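Local coordinates for protein carbohydrate binding module (Ruminococcus flavefaciens, PDB 4V1K) that probably binds plant cell-wall polysaccharide as a non-catalytic module of the family 9 glycoside hydrolase Cel9A of a cellulosome, at residues E43-I48 and T89-V94; Y6-N11 and D125-K130. One frame throughout, in Å; residues are numbered along the deposited sequence.

Overall arrangement
Interactions 1 and 2 are the two outer strand pairings of one four-stranded antiparallel sheet, whose order is 5-15, 121-131, 41-49, 87-93. Their centres lie about 10 Å apart, and the inner strands 41-49 and 121-131 join them directly: N47 ND2 meets S126 OG at 2.8 Å, a probable hydrogen bond, and Q45 O is likely to accept from V128 N. Along the chain, interaction 1 is nested within the loop that interaction 2 closes by bringing the N-terminal strand against the last one. A bound 2-hydroxy butane-1,4-diol lies about 14 Å from the side chain of I90 in interaction 1.

Interaction 1. Residues E43-I48 and T89-V94; sequences EVQVNI and TITWKV
V44 sets its CG2 against the indole of W92, 4.0 Å from CE3 and oblique to the ring, in a hydrogen-bonded antiparallel pair. The same methyl meets V94 CG2 at 4.1 Å, and V94 CG2 also lies over one face of the indole, offset toward its rim, so the three side chains form one apolar cluster. In the conformer given, I90 CD1 lies near I48 CD1. Four backbone bonds tie the strands through V44 with W92 and V46 with I90; that from W92 N to V44 O is 2.8 Å and nearly straight.

The opposite face, carrying E43, Q45, N47, T89, T91 and K93, is polar. T89 OG1 donates to N47 OD1 over 2.7 Å, approaching nearly along the C=O axis, while the two side chains lie side by side. OG1 of T89 stands beside its own backbone N (chi1 -54°), which turns the hydroxyl toward the N47 side-chain carbonyl and leaves CG2 to rest on Q45 CB at 3.9 Å. E43, its CG anti to the backbone N (chi1 -169°) and its chain extended beyond CG, crosses T91, with OE2 3.4 Å from T91 CG2; OE2 also makes a long, weak ion pair with K130 NZ.

On its other flank, strand 41-49 pairs with strand 121-131. The apolar face packs on the second sheet of this beta-sandwich: W92 meets the ring of F61, with planes at about 15°, and V46 reaches F112 on strand 109-114.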
loop_
_atom_site.group_PDB
_atom_site.type_symbol
_atom_site.label_atom_id
_atom_site.label_comp_id
_atom_site.label_asym_id
_atom_site.label_seq_id
_atom_site.Cartn_x
_atom_site.Cartn_y
_atom_site.Cartn_z
ATOM N N GLU A 43 1.059 7.459 7.390
ATOM C CA GLU A 43 0.603 7.496 5.998
ATOM C C GLU A 43 1.392 6.472 5.183
ATOM O O GLU A 43 2.604 6.266 5.432
ATOM C CB GLU A 43 0.789 8.938 5.473
ATOM C CG GLU A 43 0.163 9.312 4.164
ATOM C CD GLU A 43 0.297 10.833 3.911
ATOM O OE1 GLU A 43 -0.091 11.667 4.761
ATOM O OE2 GLU A 43 0.810 11.212 2.868
ATOM N N VAL A 44 0.731 5.900 4.180
ATOM C CA VAL A 44 1.377 5.073 3.154
ATOM C C VAL A 44 1.115 5.692 1.783
ATOM O O VAL A 44 -0.017 6.044 1.483
ATOM C CB VAL A 44 0.840 3.636 3.169
ATOM C CG1 VAL A 44 1.578 2.763 2.167
ATOM C CG2 VAL A 44 0.972 3.030 4.542
ATOM N N GLN A 45 2.161 5.848 0.982
ATOM C CA GLN A 45 2.046 6.355 -0.376
ATOM C C GLN A 45 2.601 5.339 -1.374
ATOM O O GLN A 45 3.681 4.773 -1.158
ATOM C CB GLN A 45 2.796 7.678 -0.546
ATOM C CG GLN A 45 2.205 8.790 0.290
ATOM C CD GLN A 45 2.804 10.150 -0.006
ATOM O OE1 GLN A 45 3.981 10.253 -0.333
ATOM N NE2 GLN A 45 1.987 11.214 0.115
ATOM N N VAL A 46 1.832 5.097 -2.435
ATOM C CA VAL A 46 2.235 4.203 -3.518
ATOM C C VAL A 46 2.354 5.073 -4.786
ATOM O O VAL A 46 1.367 5.650 -5.266
ATOM C CB VAL A 46 1.254 3.051 -3.699
ATOM C CG1 VAL A 46 1.703 2.163 -4.859
ATOM C CG2 VAL A 46 1.152 2.239 -2.386
ATOM N N ASN A 47 3.570 5.142 -5.323
ATOM C CA ASN A 47 3.876 5.933 -6.525
ATOM C C ASN A 47 3.868 5.020 -7.731
ATOM O O ASN A 47 4.635 4.038 -7.784
ATOM C CB ASN A 47 5.210 6.656 -6.357
ATOM C CG ASN A 47 5.164 7.638 -5.216
ATOM O OD1 ASN A 47 4.416 8.608 -5.260
ATOM N ND2 ASN A 47 5.923 7.373 -4.175
ATOM N N ILE A 48 3.004 5.348 -8.687
ATOM C CA ILE A 48 2.841 4.501 -9.865
ATOM C C ILE A 48 3.032 5.274 -11.156
ATOM O O ILE A 48 2.858 6.495 -11.188
ATOM C CB ILE A 48 1.471 3.771 -9.889
ATOM C CG1 ILE A 48 0.292 4.740 -10.029
ATOM C CG2 ILE A 48 1.277 2.902 -8.669
ATOM C CD1 ILE A 48 -1.051 4.066 -10.294
ATOM N N THR A 89 0.317 9.336 -7.474
ATOM C CA THR A 89 0.484 8.828 -6.120
ATOM C C THR A 89 -0.868 8.489 -5.484
ATOM O O THR A 89 -1.818 9.272 -5.572
ATOM C CB THR A 89 1.189 9.891 -5.259
ATOM O OG1 THR A 89 2.405 10.282 -5.915
ATOM C CG2 THR A 89 1.474 9.376 -3.843
ATOM N N ILE A 90 -0.956 7.301 -4.900
ATOM C CA ILE A 90 -2.117 6.903 -4.131
ATOM C C ILE A 90 -1.715 6.940 -2.656
ATOM O O ILE A 90 -0.729 6.333 -2.248
ATOM C CB ILE A 90 -2.567 5.495 -4.513
ATOM C CG1 ILE A 90 -3.002 5.453 -5.983
ATOM C CG2 ILE A 90 -3.694 5.030 -3.614
ATOM C CD1 ILE A 90 -2.696 4.147 -6.674
ATOM N N THR A 91 -2.477 7.681 -1.879
ATOM C CA THR A 91 -2.186 7.946 -0.471
ATOM C C THR A 91 -3.259 7.325 0.443
ATOM O O THR A 91 -4.482 7.556 0.235
ATOM C CB THR A 91 -2.120 9.462 -0.226
ATOM O OG1 THR A 91 -1.106 10.033 -1.058
ATOM C CG2 THR A 91 -1.806 9.759 1.240
ATOM N N TRP A 92 -2.783 6.582 1.463
ATOM C CA TRP A 92 -3.618 6.140 2.594
ATOM C C TRP A 92 -3.197 6.811 3.897
ATOM O O TRP A 92 -2.089 6.625 4.356
ATOM C CB TRP A 92 -3.515 4.630 2.739
ATOM C CG TRP A 92 -4.342 4.037 3.842
ATOM C CD1 TRP A 92 -5.589 4.432 4.231
ATOM C CD2 TRP A 92 -3.990 2.938 4.706
ATOM N NE1 TRP A 92 -6.035 3.656 5.260
ATOM C CE2 TRP A 92 -5.084 2.736 5.581
ATOM C CE3 TRP A 92 -2.870 2.106 4.815
ATOM C CZ2 TRP A 92 -5.104 1.737 6.552
ATOM C CZ3 TRP A 92 -2.880 1.092 5.801
ATOM C CH2 TRP A 92 -3.997 0.925 6.657
ATOM N N LYS A 93 -4.098 7.606 4.468
ATOM C CA LYS A 93 -3.900 8.192 5.794
ATOM C C LYS A 93 -4.355 7.144 6.814
ATOM O O LYS A 93 -5.536 6.763 6.860
ATOM C CB LYS A 93 -4.681 9.522 5.942
ATOM C CG LYS A 93 -4.262 10.540 4.867
ATOM C CD LYS A 93 -4.789 11.936 5.054
ATOM C CE LYS A 93 -4.080 12.864 4.071
ATOM N NZ LYS A 93 -4.535 14.274 4.184
ATOM N N VAL A 94 -3.390 6.617 7.571
ATOM C CA VAL A 94 -3.639 5.476 8.435
ATOM C C VAL A 94 -4.386 5.923 9.696
ATOM O O VAL A 94 -3.906 6.796 10.414
ATOM C CB VAL A 94 -2.326 4.775 8.813
ATOM C CG1 VAL A 94 -2.605 3.540 9.635
ATOM C CG2 VAL A 94 -1.535 4.381 7.554
#

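Interaction 2. Residues Y6-N11 and D125-K130; sequences YTIKPN and DSVVLK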
loop_
_atom_site.group_PDB
_atom_site.type_symbol
_atom_site.label_atom_id
_atom_site.label_comp_id
_atom_site.label_asym_id
_atom_site.label_seq_id
_atom_site.Cartn_x
_atom_site.Cartn_y
_atom_site.Cartn_z
ATOM N N TYR A 6 10.506 5.980 5.357
ATOM C CA TYR A 6 11.265 4.925 4.711
ATOM C C TYR A 6 10.649 4.688 3.328
ATOM O O TYR A 6 9.422 4.680 3.171
ATOM C CB TYR A 6 11.171 3.617 5.501
ATOM C CG TYR A 6 11.705 3.639 6.890
ATOM C CD1 TYR A 6 13.036 3.429 7.108
ATOM C CD2 TYR A 6 10.877 3.783 7.984
ATOM C CE1 TYR A 6 13.573 3.414 8.388
ATOM C CE2 TYR A 6 11.386 3.767 9.263
ATOM C CZ TYR A 6 12.748 3.587 9.458
ATOM O OH TYR A 6 13.273 3.539 10.711
ATOM N N THR A 7 11.501 4.372 2.352
ATOM C CA THR A 7 11.046 4.100 1.010
ATOM C C THR A 7 11.629 2.786 0.473
ATOM O O THR A 7 12.808 2.476 0.743
ATOM C CB THR A 7 11.507 5.248 0.065
ATOM O OG1 THR A 7 10.927 6.488 0.501
ATOM C CG2 THR A 7 11.086 4.980 -1.396
ATOM N N ILE A 8 10.804 2.029 -0.262
ATOM C CA ILE A 8 11.300 0.942 -1.109
ATOM C C ILE A 8 11.014 1.242 -2.585
ATOM O O ILE A 8 10.026 1.926 -2.894
ATOM C CB ILE A 8 10.742 -0.468 -0.724
ATOM C CG1 ILE A 8 9.211 -0.511 -0.832
ATOM C CG2 ILE A 8 11.238 -0.875 0.670
ATOM C CD1 ILE A 8 8.616 -1.892 -0.669
ATOM N N LYS A 9 11.862 0.698 -3.467
ATOM C CA LYS A 9 11.706 0.868 -4.923
ATOM C C LYS A 9 11.563 -0.499 -5.596
ATOM O O LYS A 9 12.556 -1.086 -6.082
ATOM C CB LYS A 9 12.885 1.653 -5.509
ATOM C CG LYS A 9 12.821 3.154 -5.265
ATOM C CD LYS A 9 14.007 3.833 -5.940
ATOM C CE LYS A 9 13.768 5.293 -6.293
ATOM N NZ LYS A 9 14.104 6.245 -5.194
ATOM N N PRO A 10 10.308 -1.026 -5.634
ATOM C CA PRO A 10 10.182 -2.422 -6.113
ATOM C C PRO A 10 10.206 -2.582 -7.635
ATOM O O PRO A 10 10.429 -3.693 -8.110
ATOM C CB PRO A 10 8.841 -2.881 -5.574
ATOM C CG PRO A 10 8.181 -1.726 -4.969
ATOM C CD PRO A 10 9.066 -0.517 -5.031
ATOM N N ASN A 11 9.966 -1.504 -8.380
ATOM C CA ASN A 11 9.905 -1.564 -9.865
ATOM C C ASN A 11 9.045 -2.743 -10.308
ATOM O O ASN A 11 9.468 -3.602 -11.122
ATOM C CB ASN A 11 11.312 -1.666 -10.485
ATOM C CG ASN A 11 11.318 -1.440 -12.002
ATOM O OD1 ASN A 11 10.533 -0.646 -12.539
ATOM N ND2 ASN A 11 12.225 -2.130 -12.703
ATOM N N ASP A 125 6.468 2.091 -8.746
ATOM C CA ASP A 125 7.829 2.612 -8.706
ATOM C C ASP A 125 8.402 2.709 -7.296
ATOM O O ASP A 125 9.599 2.419 -7.086
ATOM C CB ASP A 125 7.890 3.974 -9.379
ATOM C CG ASP A 125 7.541 3.915 -10.871
ATOM O OD1 ASP A 125 8.041 3.035 -11.599
ATOM O OD2 ASP A 125 6.782 4.790 -11.315
ATOM N N SER A 126 7.575 3.141 -6.345
ATOM C CA SER A 126 7.987 3.186 -4.957
ATOM C C SER A 126 6.807 3.060 -3.989
ATOM O O SER A 126 5.669 3.339 -4.364
ATOM C CB SER A 126 8.791 4.457 -4.674
ATOM O OG SER A 126 8.047 5.635 -4.885
ATOM N N VAL A 127 7.118 2.618 -2.766
ATOM C CA VAL A 127 6.181 2.607 -1.652
ATOM C C VAL A 127 6.886 3.355 -0.511
ATOM O O VAL A 127 8.053 3.080 -0.210
ATOM C CB VAL A 127 5.756 1.187 -1.226
ATOM C CG1 VAL A 127 4.736 1.277 -0.090
ATOM C CG2 VAL A 127 5.213 0.394 -2.415
ATOM N N VAL A 128 6.174 4.312 0.092
ATOM C CA VAL A 128 6.700 5.204 1.120
ATOM C C VAL A 128 5.884 5.093 2.401
ATOM O O VAL A 128 4.661 5.158 2.354
ATOM C CB VAL A 128 6.706 6.677 0.642
ATOM C CG1 VAL A 128 7.356 7.586 1.671
ATOM C CG2 VAL A 128 7.477 6.803 -0.665
ATOM N N LEU A 129 6.576 4.894 3.520
ATOM C CA LEU A 129 5.965 4.968 4.844
ATOM C C LEU A 129 6.354 6.293 5.479
ATOM O O LEU A 129 7.554 6.634 5.554
ATOM C CB LEU A 129 6.431 3.799 5.716
ATOM C CG LEU A 129 6.292 2.382 5.178
ATOM C CD1 LEU A 129 6.828 1.368 6.212
ATOM C CD2 LEU A 129 4.853 2.059 4.826
ATOM N N LYS A 130 5.364 7.073 5.885
ATOM C CA LYS A 130 5.590 8.293 6.681
ATOM C C LYS A 130 5.279 7.991 8.151
ATOM O O LYS A 130 4.313 7.308 8.453
ATOM C CB LYS A 130 4.684 9.424 6.177
ATOM C CG LYS A 130 4.893 9.813 4.705
ATOM C CD LYS A 130 4.082 11.054 4.333
ATOM C CE LYS A 130 4.385 11.523 2.914
ATOM N NZ LYS A 130 3.824 12.874 2.612
HETATM O O HOH W 1 10.370 1.797 -11.455
#
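T7 and V128 meet in a non-hydrogen-bonded antiparallel pair, T7 OG1 lying 3.7 Å from V128 CG2 as the side chains cross. An alanine in place of V128 would probably open a gap beside T7, whose OG1 and CG2 would lose their contacts with the valine methyls.

The backbone polar groups are satisfied in the flanking pairs. Y6 and L129 exchange two bonds, L129 N reaching Y6 O at 2.9 Å, and I8 and V127 exchange two more, with I8 N giving to V127 O at 2.9 Å. Beside the latter, I8 CG1 touches V127 CB at 3.9 Å. P10, which has no N-H to offer, instead lays CD 3.6 Å from D125 O. Past it a water links the two segments, donating to N11 OD1 at 2.7 Å and to D125 OD1 at 2.6 Å.

Three side-chain polar ends find partners outside the two segments: Y6 OH with E39, D125 OD2 with S49, and S126 OG with N47, which D125 and S126 both face in a classic beta bulge. The chemistry thus changes along the strand, from direct amide bonding at Y6 and I8 to a water bridge at N11, which suggests that there the segments are joined through water instead of directly.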